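Local coordinates for protein 2-polyprenyl-6-methoxyphenol hydroxylase-like FAD-dependent oxidoreductase (Streptomyces sp. NRRL 11266, PDB 6UI5) that binds flavin-adenine dinucleotide and belongs to the FAD-dependent oxidoreductases, pairing a Rossmann-type FAD-binding domain with a C-terminal region of the thioredoxin clan, at residues E83-P88 / F374-V379; H332-L337 / L382-P387; D400-R405 / P460-T465. One frame throughout, in Å; residues are numbered along the deposited sequence.

From the N terminus, the loop 83-88 comes first, and contact 1 closes the longest excursion by bringing helix 369-379 back to it across 285 intervening residues. Contact 2 opens inside that excursion, on helix 325-346, and closes beyond it at loop 382-387, so the two cross along the chain rather than nest. They also meet in space, with Leu382 against Val85 and Ile378 against Leu337. Contact 3 follows both in series and closes a shorter loop within the C-terminal region, joining 400-405 to 460-465. Backbone atoms of Val386 and Gly404 link contacts 2 and 3, while Glu377 ties contact 1 to Arg401 and Arg405 of contact 3.

Contact 1. Residues E83-P88 / F374-V379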
ATOM      1  N   GLU A  83      11.720  13.267  -7.754  1.00 70.84           N
ATOM      2  CA  GLU A  83      13.160  13.502  -7.853  1.00 77.82           C
ATOM      3  C   GLU A  83      13.989  12.237  -7.630  1.00 76.22           C
ATOM      4  O   GLU A  83      15.189  12.243  -7.923  1.00 77.60           O
ATOM      5  CB  GLU A  83      13.576  14.581  -6.841  1.00 85.58           C
ATOM      6  CG  GLU A  83      13.338  14.211  -5.368  1.00 96.23           C
ATOM      7  CD  GLU A  83      11.960  14.624  -4.852  1.00107.03           C
ATOM      8  OE1 GLU A  83      11.142  15.156  -5.644  1.00113.40           O
ATOM      9  OE2 GLU A  83      11.692  14.414  -3.646  1.00106.39           O
ATOM     10  N   LYS A  84      13.390  11.167  -7.112  1.00 69.07           N
ATOM     11  CA  LYS A  84      14.078   9.900  -6.906  1.00 69.56           C
ATOM     12  C   LYS A  84      14.038   9.004  -8.142  1.00 67.69           C
ATOM     13  O   LYS A  84      14.666   7.945  -8.150  1.00 64.53           O
ATOM     14  CB  LYS A  84      13.474   9.164  -5.695  1.00 65.87           C
ATOM     15  CG  LYS A  84      13.431   9.991  -4.399  1.00 72.56           C
ATOM     16  CD  LYS A  84      14.428   9.510  -3.342  1.00 81.24           C
ATOM     17  CE  LYS A  84      15.886   9.852  -3.691  1.00 89.86           C
ATOM     18  NZ  LYS A  84      16.870   9.150  -2.791  1.00 94.97           N
ATOM     19  N   VAL A  85      13.332   9.400  -9.184  1.00 72.76           N
ATOM     20  CA  VAL A  85      13.265   8.604 -10.406  1.00 76.54           C
ATOM     21  C   VAL A  85      14.558   8.803 -11.188  1.00 74.24           C
ATOM     22  O   VAL A  85      15.124   9.900 -11.215  1.00 78.30           O
ATOM     23  CB  VAL A  85      12.014   8.989 -11.228  1.00 70.28           C
ATOM     24  CG1 VAL A  85      11.970   8.263 -12.572  1.00 62.12           C
ATOM     25  CG2 VAL A  85      10.758   8.680 -10.429  1.00 66.68           C
ATOM     26  N   GLN A  86      15.034   7.734 -11.818  1.00 76.33           N
ATOM     27  CA  GLN A  86      16.338   7.746 -12.470  1.00 76.12           C
ATOM     28  C   GLN A  86      16.425   8.815 -13.560  1.00 74.93           C
ATOM     29  O   GLN A  86      15.460   9.077 -14.279  1.00 70.78           O
ATOM     30  CB  GLN A  86      16.617   6.356 -13.057  1.00 77.07           C
ATOM     31  CG  GLN A  86      17.679   6.292 -14.135  1.00 90.07           C
ATOM     32  CD  GLN A  86      19.042   5.898 -13.593  1.00107.91           C
ATOM     33  OE1 GLN A  86      19.298   5.960 -12.383  1.00116.55           O
ATOM     34  NE2 GLN A  86      19.926   5.482 -14.491  1.00108.34           N
ATOM     35  N   GLY A  87      17.601   9.436 -13.667  1.00 82.06           N
ATOM     36  CA  GLY A  87      17.975  10.240 -14.813  1.00 81.92           C
ATOM     37  C   GLY A  87      17.257  11.563 -14.839  1.00 76.79           C
ATOM     38  O   GLY A  87      16.431  11.844 -13.974  1.00 85.93           O
ATOM     39  N   PRO A  88      17.575  12.419 -15.810  1.00 71.37           N
ATOM     40  CA  PRO A  88      16.727  13.597 -16.061  1.00 69.73           C
ATOM     41  C   PRO A  88      15.449  13.230 -16.810  1.00 69.86           C
ATOM     42  O   PRO A  88      15.462  12.426 -17.747  1.00 73.08           O
ATOM     43  CB  PRO A  88      17.616  14.510 -16.919  1.00 55.82           C
ATOM     44  CG  PRO A  88      19.010  13.976 -16.765  1.00 63.15           C
ATOM     45  CD  PRO A  88      18.862  12.500 -16.513  1.00 71.87           C
ATOM     46  N   PHE A 374       8.590   3.490  -7.685  1.00 50.16           N
ATOM     47  CA  PHE A 374       7.736   2.577  -8.433  1.00 50.51           C
ATOM     48  C   PHE A 374       6.452   3.262  -8.884  1.00 49.80           C
ATOM     49  O   PHE A 374       6.113   3.229 -10.075  1.00 45.14           O
ATOM     50  CB  PHE A 374       7.412   1.352  -7.593  1.00 40.74           C
ATOM     51  CG  PHE A 374       6.296   0.514  -8.153  1.00 49.94           C
ATOM     52  CD1 PHE A 374       6.523  -0.339  -9.218  1.00 48.16           C
ATOM     53  CD2 PHE A 374       5.036   0.539  -7.576  1.00 47.61           C
ATOM     54  CE1 PHE A 374       5.516  -1.123  -9.720  1.00 44.37           C
ATOM     55  CE2 PHE A 374       4.022  -0.253  -8.066  1.00 51.98           C
ATOM     56  CZ  PHE A 374       4.264  -1.089  -9.143  1.00 50.90           C
ATOM     57  N   LEU A 375       5.746   3.916  -7.941  1.00 50.54           N
ATOM     58  CA  LEU A 375       4.482   4.602  -8.252  1.00 54.20           C
ATOM     59  C   LEU A 375       4.690   5.791  -9.181  1.00 51.24           C
ATOM     60  O   LEU A 375       3.957   5.941 -10.160  1.00 59.17           O
ATOM     61  CB  LEU A 375       3.796   5.064  -6.973  1.00 51.91           C
ATOM     62  CG  LEU A 375       3.265   3.957  -6.061  1.00 50.32           C
ATOM     63  CD1 LEU A 375       2.680   4.556  -4.789  1.00 50.59           C
ATOM     64  CD2 LEU A 375       2.227   3.095  -6.785  1.00 40.92           C
ATOM     65  N   ALA A 376       5.699   6.625  -8.909  1.00 49.45           N
ATOM     66  CA  ALA A 376       5.980   7.772  -9.773  1.00 43.18           C
ATOM     67  C   ALA A 376       6.287   7.342 -11.199  1.00 46.08           C
ATOM     68  O   ALA A 376       5.933   8.038 -12.160  1.00 52.28           O
ATOM     69  CB  ALA A 376       7.149   8.591  -9.224  1.00 40.29           C
ATOM     70  N   GLU A 377       6.973   6.223 -11.359  1.00 45.01           N
ATOM     71  CA  GLU A 377       7.276   5.740 -12.700  1.00 42.72           C
ATOM     72  C   GLU A 377       6.009   5.354 -13.435  1.00 40.69           C
ATOM     73  O   GLU A 377       5.858   5.651 -14.630  1.00 41.78           O
ATOM     74  CB  GLU A 377       8.202   4.529 -12.631  1.00 39.77           C
ATOM     75  CG  GLU A 377       9.618   4.877 -12.258  1.00 59.35           C
ATOM     76  CD  GLU A 377      10.541   3.709 -12.503  1.00 69.86           C
ATOM     77  OE1 GLU A 377      11.716   3.977 -12.832  1.00 80.00           O
ATOM     78  OE2 GLU A 377      10.088   2.525 -12.393  1.00 58.19           O
ATOM     79  N   ILE A 378       5.107   4.666 -12.742  1.00 33.46           N
ATOM     80  CA  ILE A 378       3.921   4.126 -13.391  1.00 44.15           C
ATOM     81  C   ILE A 378       2.920   5.241 -13.718  1.00 42.71           C
ATOM     82  O   ILE A 378       2.510   5.397 -14.871  1.00 39.35           O
ATOM     83  CB  ILE A 378       3.341   3.025 -12.498  1.00 42.40           C
ATOM     84  CG1 ILE A 378       4.127   1.770 -12.779  1.00 47.91           C
ATOM     85  CG2 ILE A 378       1.865   2.790 -12.739  1.00 44.14           C
ATOM     86  CD1 ILE A 378       3.846   0.727 -11.823  1.00 60.77           C
ATOM     87  N   VAL A 379       2.585   6.086 -12.737  1.00 45.19           N
ATOM     88  CA  VAL A 379       1.631   7.158 -13.000  1.00 44.58           C
ATOM     89  C   VAL A 379       2.176   8.171 -13.990  1.00 51.20           C
ATOM     90  O   VAL A 379       1.387   8.917 -14.567  1.00 45.46           O
ATOM     91  CB  VAL A 379       1.162   7.891 -11.709  1.00 40.86           C
ATOM     92  CG1 VAL A 379       0.865   6.888 -10.615  1.00 52.42           C
ATOM     93  CG2 VAL A 379       2.172   8.919 -11.225  1.00 39.35           C
TER
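Val85 points its two methyl groups at one side of helix 369-379, where Ala376 and Glu377 receive them. The contact between the segments is apolar and small, 113 Å² with both sides summed, and no hydrogen bond crosses it. CG2 of Val85 meets CB of Ala376 at 3.8 Å, methyl against methyl. CG1 of Val85 lies 4.1 Å from CG of Glu377, so an acidic residue contributes the aliphatic part of its chain; the two side chains pass at a slant. With CG1 anti to its backbone N (chi1 175°), the valine spreads one methyl to each helix residue. Of the CA atoms, those of Val85 and Glu377 lie nearest across the two segments, 7.0 Å apart. All three touching residues are buried.

The loop follows strand 78-80 in the FAD-binding domain, and helix 369-379 is followed by the long loop that leads to strand 411-414. The contact probably lies near the junction with the thioredoxin-like C-terminal region, since Glu377 reaches arginines there. Elsewhere on the helix, Phe374 and Leu375 pack on Glu364 and Met361 of the second subunit.

The polar interactions run from the end of Glu377. Its chain is extended beyond CG (chi2 -167°) and carries the carboxylate past the valine, where OE1 forms a salt bridge with Arg401 and OE2 one with Arg405; both are modelled short, and their detail is doubtful. Within the helix, Ile378 N bonds to Phe374 O at 3.2 Å and Val379 N to Leu375 O at 2.9 Å.

Contact 2. Residues H332-L337 / L382-P387; sequences HLAGRL and LGPAVP
Pro384 is a ring-shaped bump set into a shallow hollow on helix 325-346, lined by Leu333, Ala334 and Leu337; Leu333 and Leu337 stand one helical turn apart, with Ala334 next to Leu333. Segment 332-337 belongs to the FAD-binding domain, and the proline to the loop between helix 369-379 and strand 411-414. Small Ala334 forms the floor of the hollow: its CB meets Pro384 CG at 3.5 Å, and its CA is 3.9 Å from that same ring atom. This lets the backbones come close, with 6.0 Å from CA of Ala334 to CA of Pro384. Leu337 makes one wall, its CD1 lying 4.0 Å from Pro384 CB; leucine and proline run past one another with opposite headings. Its CG lies opposite the carbonyl carbon (chi1 -72°), beside the backbone N, and from there carries CD1 to the proline. Leu333 makes a looser wall, CD2 standing 4.4 Å from the same CB. The FAD is not part of the interface, lying about 13 Å from the side chain of Ala334. While CD1 of Leu337 faces the proline, its CD2 sits 3.7 Å above the guanidinium plane of Arg336, offset toward the rim of that group, whose NH2 forms a salt bridge with OE2 of Glu364 of the second subunit.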
ATOM      1  N   HIS A 332      -0.624  -5.701 -21.743  1.00 55.14           N
ATOM      2  CA  HIS A 332      -1.593  -6.074 -20.724  1.00 55.33           C
ATOM      3  C   HIS A 332      -1.081  -5.752 -19.324  1.00 57.59           C
ATOM      4  O   HIS A 332      -1.870  -5.361 -18.453  1.00 54.34           O
ATOM      5  CB  HIS A 332      -1.950  -7.552 -20.828  1.00 58.62           C
ATOM      6  CG  HIS A 332      -2.946  -8.000 -19.805  1.00 65.07           C
ATOM      7  ND1 HIS A 332      -2.636  -8.120 -18.467  1.00 65.73           N
ATOM      8  CD2 HIS A 332      -4.244  -8.366 -19.925  1.00 69.00           C
ATOM      9  CE1 HIS A 332      -3.703  -8.536 -17.805  1.00 67.83           C
ATOM     10  NE2 HIS A 332      -4.689  -8.697 -18.668  1.00 69.76           N
ATOM     11  N   LEU A 333       0.231  -5.920 -19.076  1.00 53.95           N
ATOM     12  CA  LEU A 333       0.762  -5.588 -17.750  1.00 46.82           C
ATOM     13  C   LEU A 333       0.580  -4.113 -17.474  1.00 47.04           C
ATOM     14  O   LEU A 333       0.172  -3.726 -16.376  1.00 51.90           O
ATOM     15  CB  LEU A 333       2.247  -5.966 -17.621  1.00 46.73           C
ATOM     16  CG  LEU A 333       3.107  -5.348 -16.494  1.00 51.76           C
ATOM     17  CD1 LEU A 333       2.630  -5.758 -15.065  1.00 42.94           C
ATOM     18  CD2 LEU A 333       4.608  -5.765 -16.615  1.00 40.29           C
ATOM     19  N   ALA A 334       0.864  -3.276 -18.476  1.00 43.16           N
ATOM     20  CA  ALA A 334       0.789  -1.836 -18.285  1.00 41.20           C
ATOM     21  C   ALA A 334      -0.656  -1.391 -18.048  1.00 49.15           C
ATOM     22  O   ALA A 334      -0.922  -0.520 -17.202  1.00 53.14           O
ATOM     23  CB  ALA A 334       1.403  -1.136 -19.504  1.00 38.28           C
ATOM     24  N   GLY A 335      -1.606  -1.992 -18.771  1.00 44.38           N
ATOM     25  CA  GLY A 335      -3.010  -1.765 -18.464  1.00 53.45           C
ATOM     26  C   GLY A 335      -3.389  -2.241 -17.073  1.00 56.08           C
ATOM     27  O   GLY A 335      -4.107  -1.546 -16.341  1.00 57.61           O
ATOM     28  N   ARG A 336      -2.927  -3.438 -16.701  1.00 58.72           N
ATOM     29  CA  ARG A 336      -3.150  -3.979 -15.363  1.00 58.80           C
ATOM     30  C   ARG A 336      -2.766  -2.962 -14.299  1.00 49.86           C
ATOM     31  O   ARG A 336      -3.555  -2.657 -13.393  1.00 46.18           O
ATOM     32  CB  ARG A 336      -2.313  -5.257 -15.189  1.00 52.34           C
ATOM     33  CG  ARG A 336      -2.916  -6.350 -14.362  1.00 53.24           C
ATOM     34  CD  ARG A 336      -1.858  -7.311 -13.835  1.00 59.71           C
ATOM     35  NE  ARG A 336      -1.418  -6.882 -12.513  1.00 67.91           N
ATOM     36  CZ  ARG A 336      -0.175  -6.973 -12.049  1.00 70.51           C
ATOM     37  NH1 ARG A 336       0.799  -7.474 -12.797  1.00 76.05           N
ATOM     38  NH2 ARG A 336       0.096  -6.540 -10.827  1.00 74.11           N
ATOM     39  N   LEU A 337      -1.540  -2.425 -14.413  1.00 38.37           N
ATOM     40  CA  LEU A 337      -0.956  -1.573 -13.383  1.00 43.61           C
ATOM     41  C   LEU A 337      -1.588  -0.184 -13.377  1.00 50.82           C
ATOM     42  O   LEU A 337      -1.714   0.435 -12.309  1.00 43.13           O
ATOM     43  CB  LEU A 337       0.571  -1.464 -13.580  1.00 38.62           C
ATOM     44  CG  LEU A 337       1.519  -2.641 -13.272  1.00 45.04           C
ATOM     45  CD1 LEU A 337       3.006  -2.287 -13.538  1.00 37.69           C
ATOM     46  CD2 LEU A 337       1.371  -3.166 -11.843  1.00 47.85           C
ATOM     47  N   LEU A 382       6.479   6.525 -17.335  1.00 40.00           N
ATOM     48  CA  LEU A 382       7.857   6.015 -17.464  1.00 46.59           C
ATOM     49  C   LEU A 382       7.846   4.521 -17.283  1.00 50.22           C
ATOM     50  O   LEU A 382       8.415   3.771 -18.080  1.00 45.07           O
ATOM     51  CB  LEU A 382       8.782   6.647 -16.431  1.00 44.52           C
ATOM     52  CG  LEU A 382       8.896   8.158 -16.565  1.00 52.11           C
ATOM     53  CD1 LEU A 382       9.679   8.741 -15.385  1.00 40.70           C
ATOM     54  CD2 LEU A 382       9.489   8.513 -17.945  1.00 46.94           C
ATOM     55  N   GLY A 383       7.213   4.088 -16.200  1.00 65.15           N
ATOM     56  CA  GLY A 383       6.187   3.084 -16.266  1.00 63.38           C
ATOM     57  C   GLY A 383       6.771   1.736 -16.487  1.00 60.97           C
ATOM     58  O   GLY A 383       7.967   1.589 -16.713  1.00 70.45           O
ATOM     59  N   PRO A 384       5.917   0.756 -16.538  1.00 55.00           N
ATOM     60  CA  PRO A 384       6.358  -0.640 -16.419  1.00 46.50           C
ATOM     61  C   PRO A 384       7.544  -0.915 -17.333  1.00 56.22           C
ATOM     62  O   PRO A 384       7.436  -0.764 -18.557  1.00 60.11           O
ATOM     63  CB  PRO A 384       5.123  -1.441 -16.829  1.00 49.78           C
ATOM     64  CG  PRO A 384       4.386  -0.489 -17.796  1.00 54.52           C
ATOM     65  CD  PRO A 384       4.757   0.938 -17.419  1.00 44.87           C
ATOM     66  N   ALA A 385       8.702  -1.219 -16.732  1.00 44.75           N
ATOM     67  CA  ALA A 385       9.811  -1.805 -17.471  1.00 54.64           C
ATOM     68  C   ALA A 385       9.333  -3.026 -18.238  1.00 47.76           C
ATOM     69  O   ALA A 385       8.633  -3.878 -17.692  1.00 46.05           O
ATOM     70  CB  ALA A 385      10.943  -2.201 -16.518  1.00 49.86           C
ATOM     71  N   VAL A 386       9.666  -3.070 -19.523  1.00 49.90           N
ATOM     72  CA  VAL A 386       9.361  -4.252 -20.339  1.00 50.07           C
ATOM     73  C   VAL A 386      10.300  -5.382 -19.926  1.00 63.57           C
ATOM     74  O   VAL A 386      11.526  -5.167 -19.847  1.00 57.32           O
ATOM     75  CB  VAL A 386       9.514  -3.922 -21.824  1.00 51.88           C
ATOM     76  CG1 VAL A 386       9.715  -5.204 -22.654  1.00 43.78           C
ATOM     77  CG2 VAL A 386       8.306  -3.086 -22.323  1.00 45.63           C
ATOM     78  N   PRO A 387       9.789  -6.573 -19.629  1.00 69.01           N
ATOM     79  CA  PRO A 387      10.668  -7.642 -19.136  1.00 71.33           C
ATOM     80  C   PRO A 387      11.632  -8.101 -20.229  1.00 74.02           C
ATOM     81  O   PRO A 387      11.224  -8.439 -21.346  1.00 71.08           O
ATOM     82  CB  PRO A 387       9.688  -8.748 -18.728  1.00 65.57           C
ATOM     83  CG  PRO A 387       8.439  -8.475 -19.518  1.00 59.97           C
ATOM     84  CD  PRO A 387       8.376  -6.994 -19.725  1.00 60.60           C
TER

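Contact 3. Residues D400-R405 / P460-T465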
ATOM      1  N   ASP A 400      18.889  -3.106 -12.317  1.00 97.87           N
ATOM      2  CA  ASP A 400      19.154  -2.308 -13.508  1.00 83.84           C
ATOM      3  C   ASP A 400      17.933  -1.443 -13.799  1.00 83.71           C
ATOM      4  O   ASP A 400      16.827  -1.962 -13.980  1.00 74.33           O
ATOM      5  CB  ASP A 400      19.473  -3.216 -14.699  1.00 77.10           C
ATOM      6  CG  ASP A 400      19.962  -2.450 -15.922  1.00 80.63           C
ATOM      7  OD1 ASP A 400      19.980  -1.204 -15.908  1.00 88.24           O
ATOM      8  OD2 ASP A 400      20.310  -3.113 -16.920  1.00 79.94           O
ATOM      9  N   ARG A 401      18.142  -0.132 -13.860  1.00 91.72           N
ATOM     10  CA  ARG A 401      17.086   0.844 -14.070  1.00 93.66           C
ATOM     11  C   ARG A 401      16.954   1.264 -15.525  1.00 85.58           C
ATOM     12  O   ARG A 401      16.161   2.162 -15.834  1.00 83.13           O
ATOM     13  CB  ARG A 401      17.343   2.067 -13.188  1.00106.01           C
ATOM     14  CG  ARG A 401      16.960   1.820 -11.732  1.00113.73           C
ATOM     15  CD  ARG A 401      15.493   2.124 -11.516  1.00118.03           C
ATOM     16  NE  ARG A 401      14.722   1.074 -10.848  1.00114.04           N
ATOM     17  CZ  ARG A 401      13.394   1.027 -10.848  1.00110.33           C
ATOM     18  NH1 ARG A 401      12.753   0.035 -10.223  1.00109.88           N
ATOM     19  NH2 ARG A 401      12.685   1.974 -11.472  1.00111.78           N
ATOM     20  N   LEU A 402      17.721   0.654 -16.422  1.00 77.81           N
ATOM     21  CA  LEU A 402      17.698   1.030 -17.829  1.00 71.86           C
ATOM     22  C   LEU A 402      17.081  -0.027 -18.730  1.00 70.97           C
ATOM     23  O   LEU A 402      16.358   0.326 -19.673  1.00 74.07           O
ATOM     24  CB  LEU A 402      19.124   1.353 -18.312  1.00 61.62           C
ATOM     25  CG  LEU A 402      19.800   2.514 -17.572  1.00 65.92           C
ATOM     26  CD1 LEU A 402      21.228   2.719 -18.020  1.00 61.87           C
ATOM     27  CD2 LEU A 402      19.018   3.837 -17.688  1.00 71.65           C
ATOM     28  N   LEU A 403      17.342  -1.313 -18.466  1.00 62.85           N
ATOM     29  CA  LEU A 403      16.797  -2.378 -19.304  1.00 57.07           C
ATOM     30  C   LEU A 403      15.278  -2.344 -19.304  1.00 53.54           C
ATOM     31  O   LEU A 403      14.639  -2.189 -18.256  1.00 43.39           O
ATOM     32  CB  LEU A 403      17.266  -3.750 -18.828  1.00 53.52           C
ATOM     33  CG  LEU A 403      18.422  -4.415 -19.583  1.00 63.65           C
ATOM     34  CD1 LEU A 403      18.855  -5.662 -18.850  1.00 74.69           C
ATOM     35  CD2 LEU A 403      18.067  -4.763 -21.020  1.00 61.53           C
ATOM     36  N   GLY A 404      14.710  -2.515 -20.493  1.00 50.16           N
ATOM     37  CA  GLY A 404      13.273  -2.555 -20.658  1.00 49.98           C
ATOM     38  C   GLY A 404      12.595  -1.219 -20.553  1.00 50.51           C
ATOM     39  O   GLY A 404      11.372  -1.189 -20.371  1.00 54.44           O
ATOM     40  N   ARG A 405      13.346  -0.112 -20.608  1.00 43.79           N
ATOM     41  CA  ARG A 405      12.781   1.228 -20.465  1.00 45.28           C
ATOM     42  C   ARG A 405      13.363   2.188 -21.475  1.00 52.51           C
ATOM     43  O   ARG A 405      14.479   2.010 -21.963  1.00 64.80           O
ATOM     44  CB  ARG A 405      13.005   1.805 -19.068  1.00 34.33           C
ATOM     45  CG  ARG A 405      12.375   0.877 -18.090  1.00 60.56           C
ATOM     46  CD  ARG A 405      12.047   1.445 -16.789  1.00 84.07           C
ATOM     47  NE  ARG A 405      12.577   0.521 -15.792  1.00111.14           N
ATOM     48  CZ  ARG A 405      12.291   0.563 -14.504  1.00122.70           C
ATOM     49  NH1 ARG A 405      12.837  -0.327 -13.664  1.00124.37           N
ATOM     50  NH2 ARG A 405      11.434   1.478 -14.054  1.00131.02           N
ATOM     51  N   PRO A 460      27.182  10.935 -18.948  1.00 64.99           N
ATOM     52  CA  PRO A 460      27.299  10.568 -17.529  1.00 63.81           C
ATOM     53  C   PRO A 460      26.107   9.756 -17.058  1.00 69.21           C
ATOM     54  O   PRO A 460      24.955  10.105 -17.314  1.00 77.45           O
ATOM     55  CB  PRO A 460      27.365  11.923 -16.816  1.00 63.24           C
ATOM     56  CG  PRO A 460      27.872  12.877 -17.868  1.00 60.15           C
ATOM     57  CD  PRO A 460      27.275  12.389 -19.162  1.00 64.29           C
ATOM     58  N   ASP A 461      26.409   8.642 -16.394  1.00 68.42           N
ATOM     59  CA  ASP A 461      25.462   7.737 -15.756  1.00 61.10           C
ATOM     60  C   ASP A 461      24.717   6.866 -16.748  1.00 54.09           C
ATOM     61  O   ASP A 461      23.657   6.339 -16.428  1.00 65.95           O
ATOM     62  CB  ASP A 461      24.481   8.486 -14.860  1.00 73.58           C
ATOM     63  CG  ASP A 461      25.116   8.904 -13.557  1.00 97.04           C
ATOM     64  OD1 ASP A 461      25.674   8.020 -12.859  1.00105.40           O
ATOM     65  OD2 ASP A 461      25.088  10.116 -13.248  1.00104.34           O
ATOM     66  N   LEU A 462      25.258   6.699 -17.942  1.00 51.82           N
ATOM     67  CA  LEU A 462      24.806   5.742 -18.931  1.00 54.71           C
ATOM     68  C   LEU A 462      25.982   4.875 -19.365  1.00 56.65           C
ATOM     69  O   LEU A 462      27.129   5.350 -19.438  1.00 44.70           O
ATOM     70  CB  LEU A 462      24.219   6.458 -20.156  1.00 58.80           C
ATOM     71  CG  LEU A 462      22.814   7.058 -20.030  1.00 68.35           C
ATOM     72  CD1 LEU A 462      22.349   7.488 -21.403  1.00 66.68           C
ATOM     73  CD2 LEU A 462      21.821   6.077 -19.397  1.00 69.81           C
ATOM     74  N   PRO A 463      25.734   3.609 -19.675  1.00 51.62           N
ATOM     75  CA  PRO A 463      26.831   2.745 -20.150  1.00 48.93           C
ATOM     76  C   PRO A 463      27.421   3.236 -21.460  1.00 57.63           C
ATOM     77  O   PRO A 463      26.967   4.243 -22.012  1.00 54.74           O
ATOM     78  CB  PRO A 463      26.148   1.389 -20.342  1.00 52.24           C
ATOM     79  CG  PRO A 463      24.673   1.783 -20.644  1.00 51.31           C
ATOM     80  CD  PRO A 463      24.443   2.906 -19.658  1.00 44.19           C
ATOM     81  N   GLY A 464      28.409   2.497 -21.979  1.00 54.55           N
ATOM     82  CA  GLY A 464      29.092   2.916 -23.189  1.00 39.89           C
ATOM     83  C   GLY A 464      28.362   2.560 -24.463  1.00 48.37           C
ATOM     84  O   GLY A 464      28.521   3.252 -25.475  1.00 59.88           O
ATOM     85  N   THR A 465      27.553   1.496 -24.439  1.00 47.54           N
ATOM     86  CA  THR A 465      26.813   1.032 -25.610  1.00 54.76           C
ATOM     87  C   THR A 465      25.394   0.649 -25.190  1.00 52.12           C
ATOM     88  O   THR A 465      25.167   0.210 -24.059  1.00 54.24           O
ATOM     89  CB  THR A 465      27.542  -0.165 -26.281  1.00 55.33           C
ATOM     90  OG1 THR A 465      28.968  -0.028 -26.106  1.00 59.84           O
ATOM     91  CG2 THR A 465      27.221  -0.271 -27.793  1.00 43.66           C
TER
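Two loops of the thioredoxin-like C-terminal region meet where Leu402 reaches Leu462 and Pro463, the latter pair just ahead of strand 465-468. Leu402 carries the contact on its own side, and both of its methyl groups take part. CD1 meets the ring carbon CD of Pro463 at 3.6 Å and lies 3.7 Å from Leu462 CD2. The second methyl, CD2, is 4.0 Å from that same Leu462 methyl, so Leu462 CD2 fits against the fork of the other leucine while the two chains pass at an angle. Leu462 has CG anti to its carbonyl carbon (chi1 -76°), which swings its branched end toward Leu402. The backbones stay apart, 8.6 Å between CA of Leu402 and CA of Leu462, and no hydrogen bond joins the two segments.

Around this apolar meeting, Gln86 packs on Leu402 from the FAD-binding part, and His477 of strand 474-477 packs on Pro463. NE2 of the same histidine is hydrogen-bonded to OD2 of Asp400. The other carboxylate oxygen, OD1, takes the backbone N-H of Leu402 at 3.0 Å (161° at the hydrogen), met from above the carboxylate plane. Arg405 N then bonds to Leu402 O at 3.2 Å, with Gly404 at positive phi. Leu402 is thus presented by an Asx turn running directly into a type II beta turn.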